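Local structure of metallo-carboxypeptidase (Pseudomonas aeruginosa, 4A39) at residues R137-I141 with E142-R146; E191-I194 with E195-R199; R207-K211 with A212-L216; P294-E297 with R298-Q301. The protein probably acts as a zinc-dependent carboxypeptidase of the M14 family, removing residues from the C-terminal ends of peptide chains. All blocks are in the same frame, centred on the assembly; numbering follows the deposited sequence.

In the fold
Each of the four contacts is local, joining residues only a few places apart, and they follow one another along the chain without nesting or crossing. Contact 1 closes the turns leading from helix 128-138 into strand 144-151, an outermost strand of the seven-stranded sheet. Contact 2 lies in the last turns of helix 185-196 and touches both neighbours, meeting Ile141 of contact 1 and, through Ile194 and Leu193, Leu216 of contact 3. Contact 3 is the bend between helix 203-211 and strand 212-217 of the same sheet. Contact 4 stands apart at the start of helix 294-308, its nearest atoms about 12 Å from those of contact 3.

Contact 1 (R137-I141 with E142-R146); sequences RALGI and EGVER
Ala138 and Val144 meet where a helix gives way to a strand, an example of how a tight reversal is built round one apolar side chain. The carbonyl oxygen Ala138 O is set against the branch point of the valine, 3.1 Å from Val144 CB and 3.2 Å from Val144 CG1. With CG1 anti to its own backbone N (chi1 -176°), Val144 also turns this methyl toward Ala138 CB, at 4.1 Å. The same oxygen accepts the N-H of Ile141 and thereby closes a type I beta turn from Ala138 to Ile141. Leu139 starts off facing away, but its chain returns to lay CD2 alongside the strand backbone, 3.5 Å from Arg146 N. After Gly140, the CB of Ile141 packs on Val144 CG2 at 3.7 Å. Ile141 O receives Val144 N at 3.2 Å; the bond is fairly straight at hydrogen, 157°, although the donor stands above the carbonyl plane. It closes a type II beta turn whose third residue, Gly143, has the positive phi (85°) usual for glycine at this place in a type II turn. The paired turns deliver the chain to strand 144-151, where Val144 touches Val163 of adjacent strand 157-163, while Ala138 reaches Ile194 of helix 185-196 and Ile141 rests on Leu197 near that helix's C-terminal end.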
loop_
_atom_site.group_PDB
_atom_site.type_symbol
_atom_site.label_atom_id
_atom_site.label_comp_id
_atom_site.label_asym_id
_atom_site.label_seq_id
_atom_site.Cartn_x
_atom_site.Cartn_y
_atom_site.Cartn_z
ATOM N N ARG A 137 9.497 -16.661 2.924
ATOM C CA ARG A 137 8.814 -17.448 1.904
ATOM C C ARG A 137 9.378 -17.167 0.513
ATOM O O ARG A 137 9.584 -18.085 -0.281
ATOM C CB ARG A 137 7.313 -17.144 1.924
ATOM C CG ARG A 137 6.524 -17.834 0.822
ATOM C CD ARG A 137 5.048 -17.472 0.909
ATOM N NE ARG A 137 4.460 -17.924 2.166
ATOM C CZ ARG A 137 4.211 -19.196 2.461
ATOM N NH1 ARG A 137 4.481 -20.152 1.581
ATOM N NH2 ARG A 137 3.679 -19.513 3.633
ATOM N N ALA A 138 9.634 -15.897 0.225
ATOM C CA ALA A 138 10.167 -15.498 -1.073
ATOM C C ALA A 138 11.528 -16.120 -1.366
ATOM O O ALA A 138 11.768 -16.613 -2.468
ATOM C CB ALA A 138 10.264 -13.976 -1.150
ATOM N N LEU A 139 12.419 -16.101 -0.381
ATOM C CA LEU A 139 13.759 -16.653 -0.575
ATOM C C LEU A 139 13.778 -18.171 -0.737
ATOM O O LEU A 139 14.806 -18.748 -1.096
ATOM C CB LEU A 139 14.666 -16.227 0.582
ATOM C CG LEU A 139 14.841 -14.707 0.705
ATOM C CD1 LEU A 139 15.646 -14.376 1.952
ATOM C CD2 LEU A 139 15.521 -14.162 -0.542
ATOM N N GLY A 140 12.642 -18.812 -0.485
ATOM C CA GLY A 140 12.555 -20.255 -0.627
ATOM C C GLY A 140 12.021 -20.628 -1.997
ATOM O O GLY A 140 11.951 -21.806 -2.352
ATOM N N ILE A 141 11.644 -19.611 -2.768
ATOM C CA ILE A 141 11.113 -19.806 -4.112
ATOM C C ILE A 141 12.256 -19.856 -5.118
ATOM O O ILE A 141 13.268 -19.174 -4.966
ATOM C CB ILE A 141 10.142 -18.662 -4.505
ATOM C CG1 ILE A 141 8.889 -18.723 -3.624
ATOM C CG2 ILE A 141 9.765 -18.772 -5.976
ATOM C CD1 ILE A 141 7.864 -17.633 -3.913
ATOM N N GLU A 142 12.088 -20.672 -6.152
ATOM C CA GLU A 142 13.118 -20.809 -7.166
ATOM C C GLU A 142 13.381 -19.507 -7.916
ATOM O O GLU A 142 12.452 -18.852 -8.397
ATOM C CB GLU A 142 12.726 -21.896 -8.165
ATOM C CG GLU A 142 13.834 -22.235 -9.138
ATOM C CD GLU A 142 13.320 -22.449 -10.541
ATOM O OE1 GLU A 142 12.529 -23.395 -10.750
ATOM O OE2 GLU A 142 13.707 -21.664 -11.435
ATOM N N GLY A 143 14.656 -19.137 -8.004
ATOM C CA GLY A 143 15.038 -17.931 -8.717
ATOM C C GLY A 143 14.979 -16.645 -7.917
ATOM O O GLY A 143 15.282 -15.574 -8.442
ATOM N N VAL A 144 14.601 -16.742 -6.646
ATOM C CA VAL A 144 14.496 -15.558 -5.798
ATOM C C VAL A 144 15.671 -15.414 -4.838
ATOM O O VAL A 144 16.048 -16.360 -4.143
ATOM C CB VAL A 144 13.190 -15.578 -4.972
ATOM C CG1 VAL A 144 13.050 -14.288 -4.179
ATOM C CG2 VAL A 144 11.996 -15.767 -5.894
ATOM N N GLU A 145 16.245 -14.217 -4.804
ATOM C CA GLU A 145 17.371 -13.933 -3.927
ATOM C C GLU A 145 17.298 -12.510 -3.402
ATOM O O GLU A 145 16.659 -11.652 -4.012
ATOM C CB GLU A 145 18.687 -14.116 -4.682
ATOM C CG GLU A 145 19.089 -15.560 -4.909
ATOM C CD GLU A 145 20.351 -15.681 -5.741
ATOM O OE1 GLU A 145 21.263 -14.841 -5.569
ATOM O OE2 GLU A 145 20.438 -16.621 -6.559
ATOM N N ARG A 146 17.933 -12.264 -2.260
ATOM C CA ARG A 146 17.955 -10.916 -1.712
ATOM C C ARG A 146 19.134 -10.230 -2.387
ATOM O O ARG A 146 20.294 -10.472 -2.040
ATOM C CB ARG A 146 18.154 -10.922 -0.193
ATOM C CG ARG A 146 17.874 -9.564 0.433
ATOM C CD ARG A 146 18.163 -9.538 1.923
ATOM N NE ARG A 146 19.597 -9.575 2.198
ATOM C CZ ARG A 146 20.130 -9.414 3.405
ATOM N NH1 ARG A 146 19.351 -9.207 4.459
ATOM N NH2 ARG A 146 21.449 -9.449 3.556
#

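Contact 2 (E191-I194 with E195-R199); sequences EGLI and ERLQR
One helical turn after Glu191, Glu195 illustrates how two like charges can share a place when a common cation joins them. From CB, where chi1 of -61° sets CG beside its own backbone N, the Glu195 chain climbs back over the carbonyl group of Glu191; that oxygen is crowded in the model, so its exact position is doubtful. Farther out, Glu195 CD comes alongside the methylene Glu191 CG at 3.8 Å. At the tip, Glu195 OE2 lies 3.7 Å from Glu191 OE2; the two chains point the same way, with their carboxylate planes 34° apart. Lys370 probably offsets the repulsion, forming salt bridges with Glu195 OE1 and Glu191 OE2, while Glu191 OE1 is held by Arg130 and the hydroxyl of Tyr126. All this takes place on helix 185-196, which follows the pair of zinc ligands His180 and Glu183, the His-x-x-Glu element of M14 peptidases, and packs against the central sheet through Leu193 and Ile194 on Leu216. Along the backbone, Arg196 N donates to Gly192 O at 3.2 Å, an i to i+4 bond. The next amide, Leu197 N, instead reaches Ile194 O only three residues back, at 3.0 Å, and stands 60° above that carbonyl's plane. Leu197 CD2 nestles 3.1 Å from Leu193 O and faces Leu193 CD2 at 4.4 Å. Arg196, extended as far as NE, carries its guanidinium to salt bridges with Asp202 and Glu204.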
loop_
_atom_site.group_PDB
_atom_site.type_symbol
_atom_site.label_atom_id
_atom_site.label_comp_id
_atom_site.label_asym_id
_atom_site.label_seq_id
_atom_site.Cartn_x
_atom_site.Cartn_y
_atom_site.Cartn_z
ATOM N N GLU A 191 2.430 -9.374 -1.275
ATOM C CA GLU A 191 2.325 -10.765 -0.838
ATOM C C GLU A 191 1.672 -11.620 -1.929
ATOM O O GLU A 191 2.086 -12.752 -2.171
ATOM C CB GLU A 191 1.516 -10.877 0.463
ATOM C CG GLU A 191 1.306 -12.321 0.926
ATOM C CD GLU A 191 0.607 -12.426 2.267
ATOM O OE1 GLU A 191 1.111 -11.843 3.249
ATOM O OE2 GLU A 191 -0.442 -13.098 2.342
ATOM N N GLY A 192 0.655 -11.075 -2.587
ATOM C CA GLY A 192 -0.017 -11.811 -3.645
ATOM C C GLY A 192 0.910 -12.043 -4.821
ATOM O O GLY A 192 0.941 -13.131 -5.408
ATOM N N LEU A 193 1.670 -11.007 -5.162
ATOM C CA LEU A 193 2.614 -11.067 -6.266
ATOM C C LEU A 193 3.649 -12.163 -5.997
ATOM O O LEU A 193 3.869 -13.050 -6.829
ATOM C CB LEU A 193 3.289 -9.695 -6.415
ATOM C CG LEU A 193 4.190 -9.387 -7.612
ATOM C CD1 LEU A 193 4.347 -7.874 -7.738
ATOM C CD2 LEU A 193 5.539 -10.056 -7.442
ATOM N N ILE A 194 4.263 -12.121 -4.820
ATOM C CA ILE A 194 5.281 -13.102 -4.464
ATOM C C ILE A 194 4.735 -14.522 -4.337
ATOM O O ILE A 194 5.382 -15.477 -4.767
ATOM C CB ILE A 194 6.011 -12.691 -3.156
ATOM C CG1 ILE A 194 7.038 -11.599 -3.460
ATOM C CG2 ILE A 194 6.726 -13.881 -2.538
ATOM C CD1 ILE A 194 6.448 -10.311 -3.973
ATOM N N GLU A 195 3.548 -14.676 -3.763
ATOM C CA GLU A 195 2.991 -16.010 -3.614
ATOM C C GLU A 195 2.708 -16.673 -4.957
ATOM O O GLU A 195 2.756 -17.899 -5.061
ATOM C CB GLU A 195 1.716 -15.979 -2.772
ATOM C CG GLU A 195 1.943 -15.475 -1.363
ATOM C CD GLU A 195 0.830 -15.864 -0.413
ATOM O OE1 GLU A 195 -0.335 -15.952 -0.858
ATOM O OE2 GLU A 195 1.123 -16.068 0.784
ATOM N N ARG A 196 2.413 -15.880 -5.983
ATOM C CA ARG A 196 2.143 -16.464 -7.294
ATOM C C ARG A 196 3.389 -17.142 -7.855
ATOM O O ARG A 196 3.290 -18.097 -8.630
ATOM C CB ARG A 196 1.649 -15.408 -8.291
ATOM C CG ARG A 196 1.491 -15.987 -9.692
ATOM C CD ARG A 196 0.768 -15.078 -10.666
ATOM N NE ARG A 196 0.705 -15.708 -11.982
ATOM C CZ ARG A 196 0.099 -15.192 -13.045
ATOM N NH1 ARG A 196 -0.517 -14.020 -12.965
ATOM N NH2 ARG A 196 0.109 -15.854 -14.194
ATOM N N LEU A 197 4.558 -16.650 -7.459
ATOM C CA LEU A 197 5.830 -17.207 -7.921
ATOM C C LEU A 197 6.047 -18.652 -7.467
ATOM O O LEU A 197 6.881 -19.368 -8.028
ATOM C CB LEU A 197 6.992 -16.340 -7.428
ATOM C CG LEU A 197 7.374 -15.114 -8.262
ATOM C CD1 LEU A 197 8.016 -15.570 -9.563
ATOM C CD2 LEU A 197 6.155 -14.261 -8.528
ATOM N N GLN A 198 5.295 -19.077 -6.456
ATOM C CA GLN A 198 5.407 -20.437 -5.929
ATOM C C GLN A 198 4.827 -21.486 -6.873
ATOM O O GLN A 198 5.192 -22.660 -6.805
ATOM C CB GLN A 198 4.691 -20.541 -4.579
ATOM C CG GLN A 198 5.279 -19.677 -3.485
ATOM C CD GLN A 198 4.513 -19.793 -2.181
ATOM O OE1 GLN A 198 3.352 -19.388 -2.087
ATOM N NE2 GLN A 198 5.159 -20.354 -1.167
ATOM N N ARG A 199 3.920 -21.062 -7.746
ATOM C CA ARG A 199 3.280 -21.975 -8.692
ATOM C C ARG A 199 4.271 -22.770 -9.539
ATOM O O ARG A 199 5.153 -22.202 -10.178
ATOM C CB ARG A 199 2.336 -21.200 -9.612
ATOM C CG ARG A 199 1.106 -20.656 -8.911
ATOM C CD ARG A 199 0.238 -19.850 -9.866
ATOM N NE ARG A 199 -0.146 -20.624 -11.044
ATOM C CZ ARG A 199 -0.926 -20.167 -12.019
ATOM N NH1 ARG A 199 -1.414 -18.933 -11.960
ATOM N NH2 ARG A 199 -1.212 -20.940 -13.060
#

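Contact 3 (R207-K211 with A212-L216); sequences RLLEK and ADLYL
Leu209 and Leu214 each place CG beside the backbone N and opposite the carbonyl carbon (chi1 -62° and -52°), which brings the two side chains together across the bend, crossing at about a right angle with Leu209 CD2 4.1 Å from Leu214 CG. Close by, Ala212 O takes a CA-H...O contact from Leu209 CA at 3.3 Å. A weak hydrogen bond runs back from Ala212 N to Leu208 O, 2.9 Å long but poorly aligned, and Ala212 CB touches Leu208 CD1 at 4.3 Å. A water lies 2.8 Å from Leu209 O and 2.6 Å from Asp213 OD1 and can bridge them by donating, though other acceptors around it compete for its two hydrogens. Asp213 is held further by Arg164 and Ser169. The example shows a helix giving way to a strand within a few residues: the axes of segments 207-211 and 212-216 are 90° apart. Strand 212-217 then runs inside the seven-stranded sheet, antiparallel to strand 157-163 and parallel to strand 171-177. On one flank Leu209 and Leu214 share Val163, and farther along Leu216 meets Met190 of helix 185-196.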
loop_
_atom_site.group_PDB
_atom_site.type_symbol
_atom_site.label_atom_id
_atom_site.label_comp_id
_atom_site.label_asym_id
_atom_site.label_seq_id
_atom_site.Cartn_x
_atom_site.Cartn_y
_atom_site.Cartn_z
ATOM N N ARG A 207 6.842 -17.278 -19.483
ATOM C CA ARG A 207 7.032 -16.389 -20.620
ATOM C C ARG A 207 7.612 -15.059 -20.156
ATOM O O ARG A 207 8.544 -14.532 -20.761
ATOM C CB ARG A 207 5.703 -16.134 -21.334
ATOM C CG ARG A 207 5.046 -17.370 -21.934
ATOM C CD ARG A 207 3.816 -16.972 -22.742
ATOM N NE ARG A 207 3.091 -18.121 -23.281
ATOM C CZ ARG A 207 2.027 -18.025 -24.075
ATOM N NH1 ARG A 207 1.563 -16.832 -24.425
ATOM N NH2 ARG A 207 1.425 -19.123 -24.518
ATOM N N LEU A 208 7.060 -14.521 -19.073
ATOM C CA LEU A 208 7.524 -13.246 -18.543
ATOM C C LEU A 208 8.964 -13.285 -18.043
ATOM O O LEU A 208 9.757 -12.396 -18.347
ATOM C CB LEU A 208 6.607 -12.780 -17.407
ATOM C CG LEU A 208 7.019 -11.501 -16.666
ATOM C CD1 LEU A 208 7.172 -10.352 -17.651
ATOM C CD2 LEU A 208 5.975 -11.165 -15.612
ATOM N N LEU A 209 9.306 -14.322 -17.285
ATOM C CA LEU A 209 10.645 -14.431 -16.726
ATOM C C LEU A 209 11.726 -14.886 -17.699
ATOM O O LEU A 209 12.910 -14.876 -17.362
ATOM C CB LEU A 209 10.608 -15.334 -15.491
ATOM C CG LEU A 209 9.716 -14.757 -14.382
ATOM C CD1 LEU A 209 9.640 -15.733 -13.222
ATOM C CD2 LEU A 209 10.268 -13.411 -13.922
ATOM N N GLU A 210 11.331 -15.287 -18.903
ATOM C CA GLU A 210 12.320 -15.684 -19.898
ATOM C C GLU A 210 12.914 -14.400 -20.469
ATOM O O GLU A 210 14.022 -14.399 -21.011
ATOM C CB GLU A 210 11.679 -16.493 -21.034
ATOM C CG GLU A 210 11.328 -17.929 -20.682
ATOM C CD GLU A 210 10.769 -18.702 -21.867
ATOM O OE1 GLU A 210 9.746 -18.267 -22.440
ATOM O OE2 GLU A 210 11.351 -19.748 -22.227
ATOM N N LYS A 211 12.174 -13.303 -20.326
ATOM C CA LYS A 211 12.606 -12.016 -20.852
ATOM C C LYS A 211 12.824 -10.932 -19.803
ATOM O O LYS A 211 13.411 -9.894 -20.100
ATOM C CB LYS A 211 11.587 -11.526 -21.880
ATOM C CG LYS A 211 11.358 -12.524 -23.001
ATOM C CD LYS A 211 10.217 -12.121 -23.915
ATOM C CE LYS A 211 10.042 -13.154 -25.020
ATOM N NZ LYS A 211 8.973 -12.773 -25.980
ATOM N N ALA A 212 12.369 -11.165 -18.577
ATOM C CA ALA A 212 12.533 -10.152 -17.545
ATOM C C ALA A 212 12.793 -10.681 -16.145
ATOM O O ALA A 212 12.454 -11.818 -15.820
ATOM C CB ALA A 212 11.304 -9.252 -17.521
ATOM N N ASP A 213 13.421 -9.836 -15.330
ATOM C CA ASP A 213 13.703 -10.142 -13.933
ATOM C C ASP A 213 12.850 -9.165 -13.133
ATOM O O ASP A 213 12.585 -8.050 -13.588
ATOM C CB ASP A 213 15.168 -9.888 -13.570
ATOM C CG ASP A 213 16.124 -10.845 -14.246
ATOM O OD1 ASP A 213 15.687 -11.920 -14.699
ATOM O OD2 ASP A 213 17.328 -10.518 -14.301
ATOM N N LEU A 214 12.423 -9.573 -11.944
ATOM C CA LEU A 214 11.625 -8.687 -11.109
ATOM C C LEU A 214 12.466 -8.170 -9.951
ATOM O O LEU A 214 13.187 -8.935 -9.310
ATOM C CB LEU A 214 10.403 -9.423 -10.559
ATOM C CG LEU A 214 9.535 -10.160 -11.581
ATOM C CD1 LEU A 214 8.373 -10.810 -10.853
ATOM C CD2 LEU A 214 9.035 -9.201 -12.652
ATOM N N TYR A 215 12.388 -6.861 -9.718
ATOM C CA TYR A 215 13.095 -6.199 -8.623
ATOM C C TYR A 215 11.971 -5.731 -7.704
ATOM O O TYR A 215 11.206 -4.825 -8.049
ATOM C CB TYR A 215 13.907 -5.017 -9.154
ATOM C CG TYR A 215 15.127 -5.436 -9.951
ATOM C CD1 TYR A 215 14.997 -5.995 -11.222
ATOM C CD2 TYR A 215 16.409 -5.290 -9.426
ATOM C CE1 TYR A 215 16.115 -6.397 -11.953
ATOM C CE2 TYR A 215 17.538 -5.687 -10.151
ATOM C CZ TYR A 215 17.381 -6.237 -11.411
ATOM O OH TYR A 215 18.490 -6.611 -12.141
ATOM N N LEU A 216 11.885 -6.353 -6.532
ATOM C CA LEU A 216 10.802 -6.079 -5.594
ATOM C C LEU A 216 11.209 -5.561 -4.224
ATOM O O LEU A 216 12.133 -6.082 -3.604
ATOM C CB LEU A 216 10.000 -7.366 -5.381
ATOM C CG LEU A 216 9.652 -8.212 -6.608
ATOM C CD1 LEU A 216 9.058 -9.537 -6.154
ATOM C CD2 LEU A 216 8.687 -7.457 -7.504
HETATM O O HOH W 1 14.481 -14.210 -15.196
#

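Contact 4 (P294-E297 with R298-Q301); sequences PRLE and RLEQ
The inward side of this helix start is made by Leu296 CD2 and Leu299 CD1, 4.3 Å apart. Packing is closest next to them, where Glu300, with CG beside its own backbone N (chi1 -62°), lays that carbon 3.0 Å from Leu296 O. The same oxygen accepts Glu300 N at 3.0 Å. Beyond CG the carboxylate is fixed at both oxygens, OE1 by the hydroxyl of Tyr292 and OE2 by the backbone N of Cys286. Arg295 lies between the two sides: Leu299 CD1 sits over one face of its guanidinium, 3.9 Å from its plane and nearer the edge of the group than its centre, while NH1 and NH2 bond to the carbonyl oxygens of Asp341 and Leu387. The solvent side is different in kind. There Pro294, Glu297, Arg298 and Gln301 meet across the segments chiefly through the backbone, as in the bonds from Arg298 N to Pro294 O (3.0 Å) and from Gln301 N to Glu297 O (3.2 Å). Leu299 N to Arg295 O completes, with these and the Glu300 amide, four consecutive i to i+4 bonds. The result is the first part of an amphipathic alpha-helix, 294-308, whose Leu299 and Glu300 pack on Leu343 of strand 343-350 in the zinc carboxypeptidase domain.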
loop_
_atom_site.group_PDB
_atom_site.type_symbol
_atom_site.label_atom_id
_atom_site.label_comp_id
_atom_site.label_asym_id
_atom_site.label_seq_id
_atom_site.Cartn_x
_atom_site.Cartn_y
_atom_site.Cartn_z
ATOM N N PRO A 294 5.110 9.821 -26.954
ATOM C CA PRO A 294 3.969 9.078 -27.498
ATOM C C PRO A 294 4.124 7.588 -27.178
ATOM O O PRO A 294 3.138 6.874 -26.987
ATOM C CB PRO A 294 4.055 9.368 -28.992
ATOM C CG PRO A 294 4.623 10.759 -29.026
ATOM C CD PRO A 294 5.719 10.679 -27.985
ATOM N N ARG A 295 5.369 7.123 -27.120
ATOM C CA ARG A 295 5.647 5.725 -26.806
ATOM C C ARG A 295 5.096 5.377 -25.431
ATOM O O ARG A 295 4.428 4.356 -25.253
ATOM C CB ARG A 295 7.158 5.460 -26.830
ATOM C CG ARG A 295 7.571 4.198 -26.082
ATOM C CD ARG A 295 9.078 3.959 -26.129
ATOM N NE ARG A 295 9.478 2.958 -25.142
ATOM C CZ ARG A 295 9.860 3.241 -23.900
ATOM N NH1 ARG A 295 9.911 4.502 -23.490
ATOM N NH2 ARG A 295 10.166 2.261 -23.060
ATOM N N LEU A 296 5.389 6.233 -24.458
ATOM C CA LEU A 296 4.927 6.015 -23.095
ATOM C C LEU A 296 3.416 6.206 -22.975
ATOM O O LEU A 296 2.760 5.513 -22.196
ATOM C CB LEU A 296 5.675 6.948 -22.137
ATOM C CG LEU A 296 7.159 6.596 -21.964
ATOM C CD1 LEU A 296 7.843 7.634 -21.099
ATOM C CD2 LEU A 296 7.282 5.211 -21.335
ATOM N N GLU A 297 2.867 7.134 -23.755
ATOM C CA GLU A 297 1.429 7.391 -23.733
ATOM C C GLU A 297 0.683 6.124 -24.142
ATOM O O GLU A 297 -0.321 5.747 -23.525
ATOM C CB GLU A 297 1.084 8.534 -24.691
ATOM C CG GLU A 297 -0.319 9.096 -24.515
ATOM C CD GLU A 297 -0.551 10.341 -25.346
ATOM O OE1 GLU A 297 -0.784 10.213 -26.566
ATOM O OE2 GLU A 297 -0.490 11.452 -24.780
ATOM N N ARG A 298 1.182 5.466 -25.182
ATOM C CA ARG A 298 0.565 4.241 -25.678
ATOM C C ARG A 298 0.743 3.084 -24.698
ATOM O O ARG A 298 -0.180 2.294 -24.495
ATOM C CB ARG A 298 1.165 3.857 -27.032
ATOM C CG ARG A 298 0.541 2.614 -27.643
ATOM C CD ARG A 298 1.094 2.349 -29.034
ATOM N NE ARG A 298 2.515 2.014 -29.031
ATOM C CZ ARG A 298 3.001 0.829 -28.681
ATOM N NH1 ARG A 298 2.181 -0.143 -28.302
ATOM N NH2 ARG A 298 4.310 0.615 -28.722
ATOM N N LEU A 299 1.927 2.983 -24.097
ATOM C CA LEU A 299 2.190 1.908 -23.144
ATOM C C LEU A 299 1.272 2.014 -21.940
ATOM O O LEU A 299 0.800 0.995 -21.432
ATOM C CB LEU A 299 3.657 1.923 -22.687
ATOM C CG LEU A 299 4.658 1.262 -23.645
ATOM C CD1 LEU A 299 6.082 1.446 -23.125
ATOM C CD2 LEU A 299 4.340 -0.221 -23.782
ATOM N N GLU A 300 1.018 3.239 -21.484
ATOM C CA GLU A 300 0.134 3.439 -20.341
ATOM C C GLU A 300 -1.267 2.973 -20.726
ATOM O O GLU A 300 -1.944 2.318 -19.940
ATOM C CB GLU A 300 0.119 4.913 -19.909
ATOM C CG GLU A 300 1.478 5.423 -19.440
ATOM C CD GLU A 300 1.421 6.812 -18.827
ATOM O OE1 GLU A 300 0.465 7.555 -19.122
ATOM O OE2 GLU A 300 2.344 7.167 -18.053
ATOM N N GLN A 301 -1.683 3.289 -21.951
ATOM C CA GLN A 301 -3.000 2.893 -22.449
ATOM C C GLN A 301 -3.072 1.366 -22.485
ATOM O O GLN A 301 -4.050 0.767 -22.028
ATOM C CB GLN A 301 -3.217 3.463 -23.858
ATOM C CG GLN A 301 -4.664 3.739 -24.250
ATOM C CD GLN A 301 -5.526 2.501 -24.297
ATOM O OE1 GLN A 301 -5.206 1.532 -24.984
ATOM N NE2 GLN A 301 -6.642 2.530 -23.576
#